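Local coordinates for uncharacterized hypothetical protein FTT_1539c (PDB 4QVR) that is of unknown function, a DUF6844-family protein of Francisella tularensis that probably carries an N-terminal signal sequence, at residues S81-T86 against S308-M313; Y115-S120 against V269-S274. One frame throughout, in Å; residues are numbered along the deposited sequence.

Contact 1 of 2, residues S81-T86 against S308-M313; sequences SKPVAT and SGEDMM
K82 follows D311 in the same direction and sets its ammonium against the carboxylate: NZ lies 2.6 Å from D311 OD1, met on the syn side and 22° out of the carboxylate plane. The lysine chain is extended up to CE and then bends at its last torsion (chi4 -65°), which turns NZ in toward OD1. A second, weak salt bridge joins NZ to E310 OE1 at 3.4 Å, so one ammonium serves two carboxylates. Next to these charges the backbones meet directly. S81 N donates to D311 O over 2.7 Å, in the carbonyl plane and on a lone pair, though the bond is bent at the hydrogen (137°). K82 CA points its hydrogen at E310 O, 3.4 Å away. P83 adds the apolar part, its CG resting 3.8 Å from CB of M313, which is modelled as selenomethionine.

The partner segment holds a short, weakly bonded helix, 309-312, opened by a capping box. S308 N donates to D311 OD2 at 3.2 Å, and D311 N returns a weak bond to S308 OG. D311 therefore divides its carboxylate, OD2 turned to the cap and OD1 to the lysine, and the cap limits how the group can rotate.

Farther out, S81 OG bonds to D315 OD1 and K255 NZ, while D311 O also receives K307 NZ. D80 puts a further carboxylate near D311 OD1, a like-charge approach that K82 may offset. Just past the helix, M313 packs on W430 and Y432 of strand 424-433.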
loop_
_atom_site.group_PDB
_atom_site.type_symbol
_atom_site.label_atom_id
_atom_site.label_comp_id
_atom_site.label_asym_id
_atom_site.label_seq_id
_atom_site.Cartn_x
_atom_site.Cartn_y
_atom_site.Cartn_z
ATOM N N SER A 81 -9.294 -14.939 -4.763
ATOM C CA SER A 81 -7.867 -14.698 -4.536
ATOM C C SER A 81 -7.156 -15.971 -4.031
ATOM O O SER A 81 -6.604 -16.023 -2.909
ATOM C CB SER A 81 -7.646 -13.532 -3.563
ATOM O OG SER A 81 -8.212 -12.321 -4.060
ATOM N N LYS A 82 -7.167 -16.994 -4.880
ATOM C CA LYS A 82 -6.518 -18.273 -4.573
ATOM C C LYS A 82 -4.983 -18.135 -4.684
ATOM O O LYS A 82 -4.493 -17.287 -5.418
ATOM C CB LYS A 82 -7.000 -19.355 -5.562
ATOM C CG LYS A 82 -8.492 -19.679 -5.495
ATOM C CD LYS A 82 -8.896 -20.631 -6.618
ATOM C CE LYS A 82 -10.387 -20.930 -6.620
ATOM N NZ LYS A 82 -10.811 -21.674 -5.399
ATOM N N PRO A 83 -4.225 -18.952 -3.948
ATOM C CA PRO A 83 -2.785 -18.888 -4.129
ATOM C C PRO A 83 -2.451 -19.172 -5.586
ATOM O O PRO A 83 -2.983 -20.120 -6.166
ATOM C CB PRO A 83 -2.273 -20.029 -3.245
ATOM C CG PRO A 83 -3.304 -20.149 -2.177
ATOM C CD PRO A 83 -4.602 -19.908 -2.886
ATOM N N VAL A 84 -1.583 -18.372 -6.177
ATOM C CA VAL A 84 -1.238 -18.583 -7.570
ATOM C C VAL A 84 -0.690 -19.987 -7.739
ATOM O O VAL A 84 0.306 -20.341 -7.118
ATOM C CB VAL A 84 -0.175 -17.583 -8.058
ATOM C CG1 VAL A 84 0.210 -17.893 -9.499
ATOM C CG2 VAL A 84 -0.667 -16.142 -7.904
ATOM N N ALA A 85 -1.357 -20.785 -8.571
ATOM C CA ALA A 85 -0.924 -22.160 -8.857
ATOM C C ALA A 85 0.301 -22.148 -9.769
ATOM O O ALA A 85 0.453 -21.259 -10.632
ATOM C CB ALA A 85 -2.048 -22.960 -9.500
ATOM N N THR A 86 1.172 -23.134 -9.577
ATOM C CA THR A 86 2.394 -23.241 -10.359
ATOM C C THR A 86 2.877 -24.674 -10.421
ATOM O O THR A 86 3.351 -25.222 -9.422
ATOM C CB THR A 86 3.501 -22.348 -9.771
ATOM O OG1 THR A 86 3.105 -20.974 -9.889
ATOM C CG2 THR A 86 4.793 -22.551 -10.507
ATOM N N SER A 308 -14.706 -19.143 -0.271
ATOM C CA SER A 308 -14.063 -20.090 0.618
ATOM C C SER A 308 -12.710 -19.579 1.137
ATOM O O SER A 308 -12.173 -18.590 0.642
ATOM C CB SER A 308 -13.801 -21.390 -0.131
ATOM O OG SER A 308 -12.762 -21.182 -1.070
ATOM N N GLY A 309 -12.146 -20.303 2.101
ATOM C CA GLY A 309 -10.863 -19.954 2.706
ATOM C C GLY A 309 -9.748 -19.844 1.690
ATOM O O GLY A 309 -8.953 -18.905 1.719
ATOM N N GLU A 310 -9.697 -20.814 0.795
ATOM C CA GLU A 310 -8.717 -20.830 -0.257
ATOM C C GLU A 310 -8.862 -19.570 -1.110
ATOM O O GLU A 310 -7.878 -18.981 -1.495
ATOM C CB GLU A 310 -8.904 -22.067 -1.134
ATOM C CG GLU A 310 -7.822 -22.222 -2.189
ATOM C CD GLU A 310 -8.073 -23.374 -3.157
ATOM O OE1 GLU A 310 -9.222 -23.855 -3.252
ATOM O OE2 GLU A 310 -7.118 -23.777 -3.858
ATOM N N ASP A 311 -10.095 -19.151 -1.384
ATOM C CA ASP A 311 -10.329 -17.959 -2.182
ATOM C C ASP A 311 -9.843 -16.689 -1.501
ATOM O O ASP A 311 -9.698 -15.673 -2.162
ATOM C CB ASP A 311 -11.826 -17.808 -2.526
ATOM C CG ASP A 311 -12.362 -18.953 -3.402
ATOM O OD1 ASP A 311 -11.603 -19.443 -4.263
ATOM O OD2 ASP A 311 -13.551 -19.349 -3.227
HETATM N N MSE A 312 -9.590 -16.736 -0.193
HETATM C CA MSE A 312 -9.174 -15.545 0.541
HETATM C C MSE A 312 -7.715 -15.484 0.843
HETATM O O MSE A 312 -7.232 -14.479 1.372
HETATM C CB MSE A 312 -9.793 -15.561 1.923
HETATM C CG MSE A 312 -11.280 -15.852 1.954
HETATM SE SE MSE A 312 -12.321 -14.230 1.635
HETATM C CE MSE A 312 -11.387 -12.888 2.727
HETATM N N MSE A 313 -6.993 -16.555 0.541
HETATM C CA MSE A 313 -5.592 -16.643 0.910
HETATM C C MSE A 313 -4.692 -15.575 0.352
HETATM O O MSE A 313 -3.658 -15.244 0.969
HETATM C CB MSE A 313 -5.035 -17.984 0.467
HETATM C CG MSE A 313 -5.493 -19.105 1.384
HETATM SE SE MSE A 313 -4.460 -19.146 3.085
HETATM C CE MSE A 313 -2.901 -20.078 2.310
#

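Contact 2 of 2, residues Y115-S120 against V269-S274; sequences YDYVGS and VVVIYS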
loop_
_atom_site.group_PDB
_atom_site.type_symbol
_atom_site.label_atom_id
_atom_site.label_comp_id
_atom_site.label_asym_id
_atom_site.label_seq_id
_atom_site.Cartn_x
_atom_site.Cartn_y
_atom_site.Cartn_z
ATOM N N TYR A 115 -7.871 4.284 -14.675
ATOM C CA TYR A 115 -7.220 5.151 -13.663
ATOM C C TYR A 115 -6.038 5.894 -14.247
ATOM O O TYR A 115 -5.415 5.419 -15.200
ATOM C CB TYR A 115 -6.808 4.333 -12.438
ATOM C CG TYR A 115 -7.977 3.608 -11.861
ATOM C CD1 TYR A 115 -8.926 4.287 -11.095
ATOM C CD2 TYR A 115 -8.169 2.247 -12.095
ATOM C CE1 TYR A 115 -10.036 3.631 -10.584
ATOM C CE2 TYR A 115 -9.266 1.580 -11.577
ATOM C CZ TYR A 115 -10.195 2.278 -10.830
ATOM O OH TYR A 115 -11.292 1.633 -10.319
ATOM N N ASP A 116 -5.737 7.070 -13.689
ATOM C CA ASP A 116 -4.613 7.888 -14.180
ATOM C C ASP A 116 -3.266 7.258 -13.877
ATOM O O ASP A 116 -2.272 7.550 -14.541
ATOM C CB ASP A 116 -4.618 9.292 -13.582
ATOM C CG ASP A 116 -5.839 10.110 -13.983
ATOM O OD1 ASP A 116 -6.472 9.849 -15.047
ATOM O OD2 ASP A 116 -6.140 11.051 -13.220
ATOM N N TYR A 117 -3.215 6.413 -12.865
ATOM C CA TYR A 117 -1.964 5.734 -12.543
ATOM C C TYR A 117 -2.266 4.323 -12.061
ATOM O O TYR A 117 -3.163 4.125 -11.240
ATOM C CB TYR A 117 -1.174 6.510 -11.472
ATOM C CG TYR A 117 0.099 5.812 -10.998
ATOM C CD1 TYR A 117 0.040 4.837 -10.024
ATOM C CD2 TYR A 117 1.318 6.097 -11.562
ATOM C CE1 TYR A 117 1.171 4.158 -9.609
ATOM C CE2 TYR A 117 2.469 5.443 -11.149
ATOM C CZ TYR A 117 2.388 4.483 -10.169
ATOM O OH TYR A 117 3.511 3.841 -9.755
ATOM N N VAL A 118 -1.506 3.361 -12.578
ATOM C CA VAL A 118 -1.608 1.974 -12.157
ATOM C C VAL A 118 -0.198 1.489 -11.953
ATOM O O VAL A 118 0.660 1.655 -12.820
ATOM C CB VAL A 118 -2.314 1.083 -13.206
ATOM C CG1 VAL A 118 -2.454 -0.352 -12.692
ATOM C CG2 VAL A 118 -3.689 1.621 -13.528
ATOM N N GLY A 119 0.040 0.860 -10.816
ATOM C CA GLY A 119 1.351 0.365 -10.491
ATOM C C GLY A 119 1.298 -1.031 -9.904
ATOM O O GLY A 119 0.255 -1.525 -9.476
ATOM N N SER A 120 2.427 -1.686 -9.924
ATOM C CA SER A 120 2.522 -2.995 -9.318
ATOM C C SER A 120 3.905 -3.165 -8.643
ATOM O O SER A 120 4.895 -2.540 -9.062
ATOM C CB SER A 120 2.241 -4.071 -10.363
ATOM O OG SER A 120 3.184 -4.042 -11.391
ATOM N N VAL A 269 1.224 -6.694 -5.377
ATOM C CA VAL A 269 0.100 -5.804 -5.113
ATOM C C VAL A 269 -0.014 -4.893 -6.321
ATOM O O VAL A 269 0.991 -4.480 -6.891
ATOM C CB VAL A 269 0.274 -5.012 -3.803
ATOM C CG1 VAL A 269 1.537 -4.186 -3.841
ATOM C CG2 VAL A 269 -0.944 -4.106 -3.527
ATOM N N VAL A 270 -1.248 -4.712 -6.767
ATOM C CA VAL A 270 -1.569 -3.820 -7.855
ATOM C C VAL A 270 -2.261 -2.658 -7.167
ATOM O O VAL A 270 -3.207 -2.868 -6.415
ATOM C CB VAL A 270 -2.548 -4.485 -8.858
ATOM C CG1 VAL A 270 -3.061 -3.478 -9.895
ATOM C CG2 VAL A 270 -1.877 -5.624 -9.586
ATOM N N VAL A 271 -1.774 -1.443 -7.412
ATOM C CA VAL A 271 -2.378 -0.225 -6.850
ATOM C C VAL A 271 -2.873 0.724 -7.976
ATOM O O VAL A 271 -2.388 0.665 -9.112
ATOM C CB VAL A 271 -1.414 0.553 -5.924
ATOM C CG1 VAL A 271 -0.995 -0.268 -4.688
ATOM C CG2 VAL A 271 -0.178 1.071 -6.672
ATOM N N ILE A 272 -3.874 1.554 -7.653
ATOM C CA ILE A 272 -4.386 2.548 -8.570
ATOM C C ILE A 272 -4.429 3.863 -7.811
ATOM O O ILE A 272 -4.533 3.855 -6.600
ATOM C CB ILE A 272 -5.830 2.269 -9.012
ATOM C CG1 ILE A 272 -6.749 2.384 -7.795
ATOM C CG2 ILE A 272 -5.901 0.946 -9.728
ATOM C CD1 ILE A 272 -8.191 2.123 -8.052
ATOM N N TYR A 273 -4.327 4.981 -8.526
ATOM C CA TYR A 273 -4.453 6.287 -7.919
ATOM C C TYR A 273 -5.790 6.885 -8.305
ATOM O O TYR A 273 -6.179 6.814 -9.464
ATOM C CB TYR A 273 -3.371 7.267 -8.375
ATOM C CG TYR A 273 -3.619 8.635 -7.765
ATOM C CD1 TYR A 273 -3.278 8.894 -6.460
ATOM C CD2 TYR A 273 -4.241 9.653 -8.488
ATOM C CE1 TYR A 273 -3.525 10.134 -5.878
ATOM C CE2 TYR A 273 -4.474 10.899 -7.923
ATOM C CZ TYR A 273 -4.121 11.124 -6.601
ATOM O OH TYR A 273 -4.372 12.347 -6.001
ATOM N N SER A 274 -6.457 7.525 -7.352
ATOM C CA SER A 274 -7.740 8.169 -7.608
ATOM C C SER A 274 -7.881 9.481 -6.853
ATOM O O SER A 274 -7.854 9.482 -5.628
ATOM C CB SER A 274 -8.905 7.251 -7.206
ATOM O OG SER A 274 -10.130 7.999 -7.098
#
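Y115 and I272 make the closest side-chain contact. The isoleucine lies across one face of the phenol ring, with CD1 3.5 Å from the ring centroid and 16° off the normal, a CH-pi contact. CG2 of I272 also touches the ring, 3.5 Å from Y115 CD2. The isoleucine CG1 sits between the backbone N and the carbonyl carbon (chi1 65°), with the chain extended beyond it, and this carries CD1 out over the phenol.

The backbone hydrogen bonds are the second kind. G119 and V271 form a hydrogen-bonded antiparallel pair: G119 N gives to V271 O at 3.0 Å, nearly straight, and V271 N gives back to G119 O at 2.9 Å. Toward the C-terminal end of strand 264-273, Y273 N donates to Y117 O at 3.1 Å. V118 with I272 and S120 with V270 are non-hydrogen-bonded pairs. Between the bonds, CA hydrogens also point at carbonyl oxygens, as from V118 CA to V271 O.

Apolar side chains of the two strands meet on both faces of the sheet. On one, Y117 CB meets Y273 CB at 3.9 Å, and V271 CG2 lies at the edge of the Y117 ring, near its plane. Y153 joins both tyrosines there, edge-to-face with Y117 and more nearly parallel to the Y273 ring, whose hydroxyl bonds to D275. On the other face V118 CG1 approaches V270 CG1 at 4.2 Å, and I106 of helix 94-108 packs against both valines.

S274 caps the following helix through I277 N. Strand 264-273 is the central member of a three-stranded antiparallel sheet, with 117-126 and 251-261 flanking it and helices packed on both faces.

How the contacts relate
Along the chain the segments of contact 2 both fall between those of contact 1: 81-86, 115-120, 269-274, then 308-313. The contact centres are about 22 Å apart, and about 10 Å separates their nearest atoms. Contact 2 lies nearer the chain's centre, within the sheet of 117-126, 264-273 and 251-261. Contact 1 lies farther out, where a loop meets helix 309-312. Strand 251-261 and helix 94-108 touch residues of both. The loop 81-86 thus links the two sheets, its V84 and T86 on strand 251-261 and its other end on helix 309-312 beside strand 424-433 of the four-stranded sheet, while contact 2 joins two strands of the first.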